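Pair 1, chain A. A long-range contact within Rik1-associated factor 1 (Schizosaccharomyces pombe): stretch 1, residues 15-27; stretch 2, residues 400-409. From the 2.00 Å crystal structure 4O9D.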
# COMPACT_ATOMS: atom_id res chain seq x y z
N GLU A 15 -6.13 -3.46 -23.06
CA GLU A 15 -6.27 -3.51 -21.61
C GLU A 15 -6.11 -4.93 -21.09
O GLU A 15 -6.98 -5.78 -21.27
CB GLU A 15 -7.63 -2.95 -21.20
CG GLU A 15 -7.93 -1.59 -21.79
CD GLU A 15 -7.32 -0.45 -21.00
OE1 GLU A 15 -6.79 -0.70 -19.88
OE2 GLU A 15 -7.37 0.69 -21.49
N SER A 16 -4.98 -5.17 -20.44
CA SER A 16 -4.56 -6.50 -20.04
C SER A 16 -5.59 -7.18 -19.14
O SER A 16 -5.65 -8.41 -19.10
CB SER A 16 -3.20 -6.45 -19.33
OG SER A 16 -3.32 -6.30 -17.92
N VAL A 17 -6.40 -6.40 -18.43
CA VAL A 17 -7.28 -6.99 -17.43
C VAL A 17 -8.29 -7.98 -18.03
O VAL A 17 -8.68 -8.94 -17.37
CB VAL A 17 -7.99 -5.91 -16.59
CG1 VAL A 17 -9.08 -5.23 -17.40
CG2 VAL A 17 -8.52 -6.52 -15.30
N PHE A 18 -8.68 -7.77 -19.28
CA PHE A 18 -9.57 -8.74 -19.93
C PHE A 18 -8.84 -10.06 -20.20
O PHE A 18 -9.46 -11.13 -20.28
CB PHE A 18 -10.13 -8.18 -21.24
CG PHE A 18 -10.89 -6.90 -21.07
CD1 PHE A 18 -11.91 -6.80 -20.14
CD2 PHE A 18 -10.59 -5.79 -21.85
CE1 PHE A 18 -12.62 -5.62 -19.99
CE2 PHE A 18 -11.29 -4.60 -21.71
CZ PHE A 18 -12.32 -4.52 -20.78
N PHE A 19 -7.52 -9.99 -20.32
CA PHE A 19 -6.72 -11.16 -20.74
C PHE A 19 -6.15 -11.94 -19.57
O PHE A 19 -5.60 -13.01 -19.76
CB PHE A 19 -5.60 -10.72 -21.67
CG PHE A 19 -6.11 -10.08 -22.93
CD1 PHE A 19 -6.96 -10.78 -23.77
CD2 PHE A 19 -5.76 -8.78 -23.26
CE1 PHE A 19 -7.45 -10.20 -24.92
CE2 PHE A 19 -6.25 -8.18 -24.42
CZ PHE A 19 -7.10 -8.90 -25.25
N LEU A 20 -6.27 -11.38 -18.36
CA LEU A 20 -5.82 -12.06 -17.16
C LEU A 20 -6.75 -13.24 -16.86
O LEU A 20 -7.97 -13.09 -16.79
CB LEU A 20 -5.78 -11.07 -15.98
CG LEU A 20 -4.66 -10.00 -16.05
CD1 LEU A 20 -4.81 -8.89 -15.00
CD2 LEU A 20 -3.30 -10.65 -15.92
N LYS A 21 -6.17 -14.43 -16.71
CA LYS A 21 -6.97 -15.60 -16.37
C LYS A 21 -6.51 -16.17 -15.03
O LYS A 21 -5.37 -15.99 -14.64
CB LYS A 21 -6.87 -16.65 -17.47
CG LYS A 21 -7.39 -16.19 -18.84
CD LYS A 21 -8.87 -15.78 -18.79
CE LYS A 21 -9.35 -15.21 -20.12
NZ LYS A 21 -10.49 -14.24 -19.98
N PRO A 22 -7.41 -16.85 -14.32
CA PRO A 22 -6.97 -17.47 -13.06
C PRO A 22 -5.71 -18.28 -13.26
O PRO A 22 -5.54 -18.93 -14.30
CB PRO A 22 -8.14 -18.38 -12.68
CG PRO A 22 -8.99 -18.46 -13.89
CD PRO A 22 -8.79 -17.21 -14.66
N TRP A 23 -4.81 -18.23 -12.28
CA TRP A 23 -3.53 -18.89 -12.40
C TRP A 23 -3.23 -19.71 -11.15
O TRP A 23 -3.07 -20.92 -11.23
CB TRP A 23 -2.42 -17.87 -12.62
CG TRP A 23 -1.12 -18.51 -12.81
CD1 TRP A 23 -0.85 -19.59 -13.61
CD2 TRP A 23 0.12 -18.14 -12.20
NE1 TRP A 23 0.48 -19.91 -13.53
CE2 TRP A 23 1.10 -19.04 -12.67
CE3 TRP A 23 0.50 -17.14 -11.30
CZ2 TRP A 23 2.44 -18.96 -12.28
CZ3 TRP A 23 1.83 -17.06 -10.90
CH2 TRP A 23 2.78 -17.98 -11.39
N LYS A 24 -3.12 -19.04 -10.01
CA LYS A 24 -2.83 -19.74 -8.77
C LYS A 24 -3.73 -19.25 -7.67
O LYS A 24 -4.06 -18.07 -7.60
CB LYS A 24 -1.38 -19.51 -8.34
CG LYS A 24 -0.36 -20.02 -9.32
CD LYS A 24 -0.33 -21.52 -9.36
CE LYS A 24 0.83 -22.01 -10.21
NZ LYS A 24 0.78 -23.49 -10.40
N HIS A 25 -4.12 -20.17 -6.81
CA HIS A 25 -4.83 -19.85 -5.60
C HIS A 25 -4.04 -20.39 -4.43
O HIS A 25 -3.44 -21.47 -4.51
CB HIS A 25 -6.23 -20.47 -5.57
CG HIS A 25 -6.80 -20.53 -4.19
ND1 HIS A 25 -7.46 -19.47 -3.62
CD2 HIS A 25 -6.75 -21.50 -3.25
CE1 HIS A 25 -7.81 -19.79 -2.39
NE2 HIS A 25 -7.40 -21.02 -2.14
N PHE A 26 -4.06 -19.66 -3.32
CA PHE A 26 -3.26 -19.99 -2.16
C PHE A 26 -3.99 -19.59 -0.88
O PHE A 26 -4.57 -18.51 -0.80
CB PHE A 26 -1.92 -19.24 -2.28
CG PHE A 26 -1.00 -19.41 -1.10
CD1 PHE A 26 -0.18 -20.53 -1.00
CD2 PHE A 26 -0.90 -18.42 -0.13
CE1 PHE A 26 0.70 -20.68 0.08
CE2 PHE A 26 -0.03 -18.57 0.95
CZ PHE A 26 0.76 -19.69 1.06
N ASN A 27 -3.98 -20.48 0.12
CA ASN A 27 -4.50 -20.18 1.46
C ASN A 27 -3.83 -21.07 2.49
O ASN A 27 -4.40 -22.09 2.90
CB ASN A 27 -6.02 -20.37 1.56
CG ASN A 27 -6.59 -19.91 2.93
OD1 ASN A 27 -5.86 -19.81 3.92
ND2 ASN A 27 -7.89 -19.61 2.97
N GLY A 400 -10.24 -14.16 5.45
CA GLY A 400 -10.17 -15.59 5.68
C GLY A 400 -8.98 -16.26 5.01
O GLY A 400 -8.89 -17.49 5.00
N GLY A 401 -8.09 -15.46 4.42
CA GLY A 401 -6.83 -15.99 3.93
C GLY A 401 -6.74 -16.34 2.45
O GLY A 401 -5.65 -16.71 2.00
N ASP A 402 -7.83 -16.24 1.69
CA ASP A 402 -7.74 -16.55 0.26
C ASP A 402 -6.87 -15.54 -0.47
O ASP A 402 -7.01 -14.35 -0.29
CB ASP A 402 -9.13 -16.57 -0.40
CG ASP A 402 -9.83 -17.91 -0.24
OD1 ASP A 402 -9.13 -18.91 0.04
OD2 ASP A 402 -11.07 -17.98 -0.38
N VAL A 403 -5.98 -16.06 -1.31
CA VAL A 403 -5.22 -15.23 -2.23
C VAL A 403 -5.35 -15.78 -3.65
O VAL A 403 -4.88 -16.89 -3.94
CB VAL A 403 -3.72 -15.19 -1.82
CG1 VAL A 403 -2.89 -14.37 -2.83
CG2 VAL A 403 -3.59 -14.60 -0.46
N ASN A 404 -6.02 -15.03 -4.53
CA ASN A 404 -6.11 -15.41 -5.93
C ASN A 404 -5.14 -14.64 -6.82
O ASN A 404 -5.08 -13.41 -6.77
CB ASN A 404 -7.55 -15.21 -6.45
CG ASN A 404 -8.53 -16.19 -5.83
OD1 ASN A 404 -8.13 -17.10 -5.11
ND2 ASN A 404 -9.81 -16.00 -6.10
N MET A 405 -4.38 -15.38 -7.63
CA MET A 405 -3.48 -14.77 -8.61
C MET A 405 -3.96 -15.00 -10.05
O MET A 405 -4.19 -16.15 -10.46
CB MET A 405 -2.08 -15.37 -8.50
CG MET A 405 -1.21 -14.83 -7.37
SD MET A 405 0.51 -14.59 -7.94
CE MET A 405 1.19 -13.72 -6.54
N TYR A 406 -4.07 -13.91 -10.81
CA TYR A 406 -4.46 -13.97 -12.22
C TYR A 406 -3.27 -13.60 -13.08
O TYR A 406 -2.51 -12.71 -12.74
CB TYR A 406 -5.65 -13.04 -12.48
CG TYR A 406 -6.81 -13.32 -11.56
CD1 TYR A 406 -6.81 -12.86 -10.25
CD2 TYR A 406 -7.90 -14.08 -11.99
CE1 TYR A 406 -7.86 -13.13 -9.39
CE2 TYR A 406 -8.96 -14.35 -11.15
CZ TYR A 406 -8.93 -13.88 -9.86
OH TYR A 406 -9.97 -14.17 -9.00
N SER A 407 -3.08 -14.30 -14.20
CA SER A 407 -1.94 -14.02 -15.06
C SER A 407 -2.34 -14.08 -16.53
O SER A 407 -3.37 -14.65 -16.88
CB SER A 407 -0.82 -15.03 -14.80
OG SER A 407 0.35 -14.68 -15.52
N LEU A 408 -1.52 -13.51 -17.39
CA LEU A 408 -1.71 -13.66 -18.82
C LEU A 408 -1.43 -15.11 -19.22
O LEU A 408 -1.26 -15.43 -20.40
CB LEU A 408 -0.82 -12.67 -19.57
CG LEU A 408 -1.24 -11.20 -19.39
CD1 LEU A 408 -0.41 -10.28 -20.27
CD2 LEU A 408 -2.72 -11.02 -19.71
N GLY A 409 -1.36 -15.99 -18.22
CA GLY A 409 -1.34 -17.43 -18.43
C GLY A 409 -2.67 -18.06 -18.02
O GLY A 409 -2.73 -19.23 -17.64

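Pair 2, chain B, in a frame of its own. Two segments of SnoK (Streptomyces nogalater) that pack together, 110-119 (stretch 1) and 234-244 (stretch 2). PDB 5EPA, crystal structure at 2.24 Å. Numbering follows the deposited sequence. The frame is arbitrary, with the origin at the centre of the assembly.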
# COMPACT_ATOMS: atom_id res chain seq x y z
N ALA B 110 -12.16 -10.48 6.95
CA ALA B 110 -11.96 -10.39 8.41
C ALA B 110 -11.95 -8.93 8.86
O ALA B 110 -11.72 -8.05 8.04
CB ALA B 110 -10.66 -11.07 8.80
N PRO B 111 -12.20 -8.66 10.16
CA PRO B 111 -12.25 -7.27 10.61
C PRO B 111 -10.90 -6.56 10.47
O PRO B 111 -9.85 -7.17 10.68
CB PRO B 111 -12.67 -7.38 12.09
CG PRO B 111 -13.24 -8.76 12.24
CD PRO B 111 -12.44 -9.60 11.26
N LEU B 112 -10.97 -5.29 10.10
CA LEU B 112 -9.80 -4.49 9.85
C LEU B 112 -9.78 -3.20 10.63
O LEU B 112 -10.83 -2.70 11.06
CB LEU B 112 -9.73 -4.13 8.39
CG LEU B 112 -9.69 -5.27 7.37
CD1 LEU B 112 -9.91 -4.70 5.99
CD2 LEU B 112 -8.38 -6.04 7.43
N ARG B 113 -8.57 -2.66 10.77
CA ARG B 113 -8.36 -1.30 11.25
C ARG B 113 -7.45 -0.60 10.27
O ARG B 113 -6.65 -1.23 9.62
CB ARG B 113 -7.67 -1.27 12.61
CG ARG B 113 -8.50 -1.64 13.82
CD ARG B 113 -7.63 -1.74 15.06
NE ARG B 113 -8.41 -2.18 16.20
CZ ARG B 113 -9.22 -1.39 16.91
NH1 ARG B 113 -9.38 -0.10 16.59
NH2 ARG B 113 -9.89 -1.90 17.94
N VAL B 114 -7.52 0.73 10.24
CA VAL B 114 -6.50 1.52 9.53
C VAL B 114 -5.20 1.54 10.34
O VAL B 114 -5.19 1.96 11.49
CB VAL B 114 -6.96 2.95 9.30
CG1 VAL B 114 -5.90 3.73 8.55
CG2 VAL B 114 -8.25 2.97 8.51
N TYR B 115 -4.12 1.05 9.74
CA TYR B 115 -2.79 1.08 10.35
C TYR B 115 -2.14 2.41 10.06
O TYR B 115 -1.59 3.05 10.95
CB TYR B 115 -1.85 -0.06 9.86
CG TYR B 115 -0.41 0.24 10.23
CD1 TYR B 115 -0.01 0.29 11.53
CD2 TYR B 115 0.52 0.57 9.28
CE1 TYR B 115 1.29 0.62 11.90
CE2 TYR B 115 1.84 0.87 9.63
CZ TYR B 115 2.20 0.92 10.97
OH TYR B 115 3.49 1.27 11.33
N SER B 116 -2.15 2.80 8.80
CA SER B 116 -1.46 4.01 8.36
C SER B 116 -1.83 4.29 6.93
O SER B 116 -2.53 3.49 6.27
CB SER B 116 0.06 3.85 8.44
OG SER B 116 0.71 5.09 8.30
N SER B 117 -1.37 5.43 6.43
CA SER B 117 -1.40 5.69 5.01
C SER B 117 -0.18 6.48 4.61
O SER B 117 0.45 7.13 5.46
CB SER B 117 -2.69 6.40 4.61
OG SER B 117 -2.66 7.80 4.83
N ASP B 118 0.11 6.46 3.32
CA ASP B 118 1.22 7.22 2.79
C ASP B 118 0.83 7.94 1.52
O ASP B 118 0.15 7.38 0.66
CB ASP B 118 2.38 6.32 2.43
CG ASP B 118 3.07 5.74 3.63
OD1 ASP B 118 2.54 4.78 4.21
OD2 ASP B 118 4.16 6.23 3.99
N ILE B 119 1.32 9.16 1.37
CA ILE B 119 1.31 9.81 0.09
C ILE B 119 2.51 9.27 -0.67
O ILE B 119 3.62 9.24 -0.14
CB ILE B 119 1.39 11.31 0.25
CG1 ILE B 119 0.07 11.87 0.79
CG2 ILE B 119 1.68 11.95 -1.09
CD1 ILE B 119 0.23 13.25 1.40
N MET B 234 1.01 10.21 -8.65
CA MET B 234 0.65 10.23 -7.23
C MET B 234 -0.31 9.12 -6.93
O MET B 234 -1.40 9.06 -7.49
CB MET B 234 0.04 11.56 -6.77
CG MET B 234 -0.31 11.53 -5.28
SD MET B 234 -1.20 12.95 -4.56
CE MET B 234 -0.02 14.26 -4.85
N ALA B 235 0.07 8.27 -5.98
CA ALA B 235 -0.88 7.36 -5.37
C ALA B 235 -0.99 7.63 -3.87
O ALA B 235 -0.14 8.33 -3.28
CB ALA B 235 -0.47 5.92 -5.62
N HIS B 236 -2.01 7.04 -3.25
CA HIS B 236 -2.16 7.04 -1.81
C HIS B 236 -2.31 5.61 -1.35
O HIS B 236 -3.25 4.93 -1.72
CB HIS B 236 -3.39 7.85 -1.38
CG HIS B 236 -3.30 8.35 0.03
ND1 HIS B 236 -2.79 9.57 0.35
CD2 HIS B 236 -3.58 7.74 1.21
CE1 HIS B 236 -2.77 9.72 1.66
NE2 HIS B 236 -3.26 8.63 2.21
N GLY B 237 -1.37 5.15 -0.53
CA GLY B 237 -1.37 3.78 -0.08
C GLY B 237 -1.97 3.72 1.30
O GLY B 237 -1.50 4.39 2.20
N VAL B 238 -2.99 2.91 1.48
CA VAL B 238 -3.60 2.76 2.80
C VAL B 238 -3.41 1.33 3.31
O VAL B 238 -3.84 0.39 2.65
CB VAL B 238 -5.12 3.05 2.75
CG1 VAL B 238 -5.72 2.98 4.14
CG2 VAL B 238 -5.37 4.39 2.17
N VAL B 239 -2.82 1.16 4.51
CA VAL B 239 -2.62 -0.19 5.05
C VAL B 239 -3.74 -0.47 6.02
O VAL B 239 -3.91 0.25 7.00
CB VAL B 239 -1.28 -0.33 5.74
CG1 VAL B 239 -1.15 -1.68 6.36
CG2 VAL B 239 -0.15 -0.09 4.77
N TYR B 240 -4.55 -1.47 5.69
CA TYR B 240 -5.62 -1.95 6.56
C TYR B 240 -5.12 -3.23 7.25
O TYR B 240 -4.89 -4.24 6.59
CB TYR B 240 -6.88 -2.25 5.76
CG TYR B 240 -7.53 -1.05 5.09
CD1 TYR B 240 -8.29 -0.16 5.82
CD2 TYR B 240 -7.40 -0.83 3.75
CE1 TYR B 240 -8.88 0.93 5.24
CE2 TYR B 240 -8.00 0.26 3.13
CZ TYR B 240 -8.73 1.14 3.87
OH TYR B 240 -9.34 2.23 3.27
N MET B 241 -4.92 -3.14 8.56
CA MET B 241 -4.38 -4.24 9.30
C MET B 241 -5.47 -5.05 9.95
O MET B 241 -6.59 -4.59 10.13
CB MET B 241 -3.40 -3.73 10.35
CG MET B 241 -4.03 -2.88 11.47
SD MET B 241 -2.81 -2.22 12.60
CE MET B 241 -3.87 -1.09 13.52
N ASP B 242 -5.14 -6.27 10.31
CA ASP B 242 -6.00 -7.09 11.13
C ASP B 242 -6.42 -6.29 12.38
O ASP B 242 -5.59 -5.61 13.01
CB ASP B 242 -5.25 -8.35 11.55
CG ASP B 242 -4.83 -9.22 10.34
OD1 ASP B 242 -5.64 -10.08 9.93
OD2 ASP B 242 -3.69 -9.09 9.81
N ALA B 243 -7.69 -6.38 12.74
CA ALA B 243 -8.24 -5.55 13.82
C ALA B 243 -7.66 -5.82 15.21
O ALA B 243 -7.85 -5.02 16.14
CB ALA B 243 -9.74 -5.67 13.85
N ASP B 244 -6.98 -6.94 15.38
CA ASP B 244 -6.37 -7.32 16.66
C ASP B 244 -4.84 -7.31 16.55
O ASP B 244 -4.15 -7.88 17.38
CB ASP B 244 -6.86 -8.71 17.12
CG ASP B 244 -6.47 -9.85 16.15
OD1 ASP B 244 -5.85 -9.62 15.08
OD2 ASP B 244 -6.75 -11.03 16.46
O HOH W 1 -10.18 -4.65 17.88
O HOH W 2 0.76 2.90 3.82

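The sharpest difference lies at one matched side-chain pair beyond the bulge. In pair 1, His25(A) faces Asn404(A), and the strands are tied there by a side-chain hydrogen bond from His25(A) ND1 to Asn404(A) OD1, 2.9 Å long and nearly straight at 171°. In pair 2 the same positions hold Ser117(B) and Val238(B), which meet only through carbon, Ser117(B) CB to Val238(B) CG2 at 4.1 Å. The polar link has moved two residues along the partner strand, back toward its N-terminus: Ser117(B) OG hydrogen-bonds to His236(B) NE2 at 2.8 Å, and His236(B) matches Asp402(A). A histidine thus takes part in both links, but it stands on opposite strands.

The backbone beneath is common. Each pair is two antiparallel strands interrupted by a beta bulge, their N-to-C directions 132° apart in pair 1 and 134° in pair 2, and 14 central residues superpose with an RMSD of 0.7 Å. The bulge shifts the register by one between Pro22(A) and Lys24(A), matched by Val114(B) and Ser116(B). At its centre Trp23(A) corresponds to Tyr115(B), with phi/psi of -132/-62 and -85/-50. The negative psi departs from the extended values of the flanking residues, and in both pairs CA-to-CB points toward the other strand. Both amides are used: Trp23(A) N bonds to Met405(A) O at 2.8 Å, and Tyr115(B) N to Val239(B) O at 2.9 Å. In pair 1 the same acceptor also takes Lys24(A) N, at 3.1 Å from Met405(A) O.

An aromatic residue at the bulge meets methionine sulfur in both pairs, but from different positions. Met405(A), matched by Val239(B), brings SD to the edge of the indole, 4.1 Å from Trp23(A) CZ3. In pair 2 the sulfur comes from Met241(B), the counterpart of Ser407(A); its SD lies 3.6 Å from Tyr115(B) CB and oblique to the ring. The smaller partners complete each arrangement: Ser407(A) CB is 3.9 Å from Trp23(A) CB, and Val239(B) CG1 is 3.9 Å from Tyr115(B) CB. Each aromatic thus meets one methionine and one shorter side chain, and the two types occupy swapped positions in the two pairs.

Tyr406(A) and Tyr240(B) are the closest side-chain match, their centres 0.5 Å apart. Each packs beside a compact residue: Pro22(A) CD approaches Tyr406(A) CD2 at 4.2 Å, while Val114(B) CG2 approaches Tyr240(B) CE1 at 3.9 Å. The proline has no amide hydrogen to donate, and this position is a non-hydrogen-bonded one in the ladder, so none is required.

Lys21(A) and Arg113(B) share a backbone place and diverge beyond it. Lys21(A) NZ bonds within its own stretch, to Phe18(A) O at 3.3 Å, whereas Arg113(B) reaches across, its NE 2.9 Å from Ala243(B) O. A water reinforces that link, accepting from Arg113(B) NH2 at 2.8 Å and donating to Ala243(B) O at 2.9 Å.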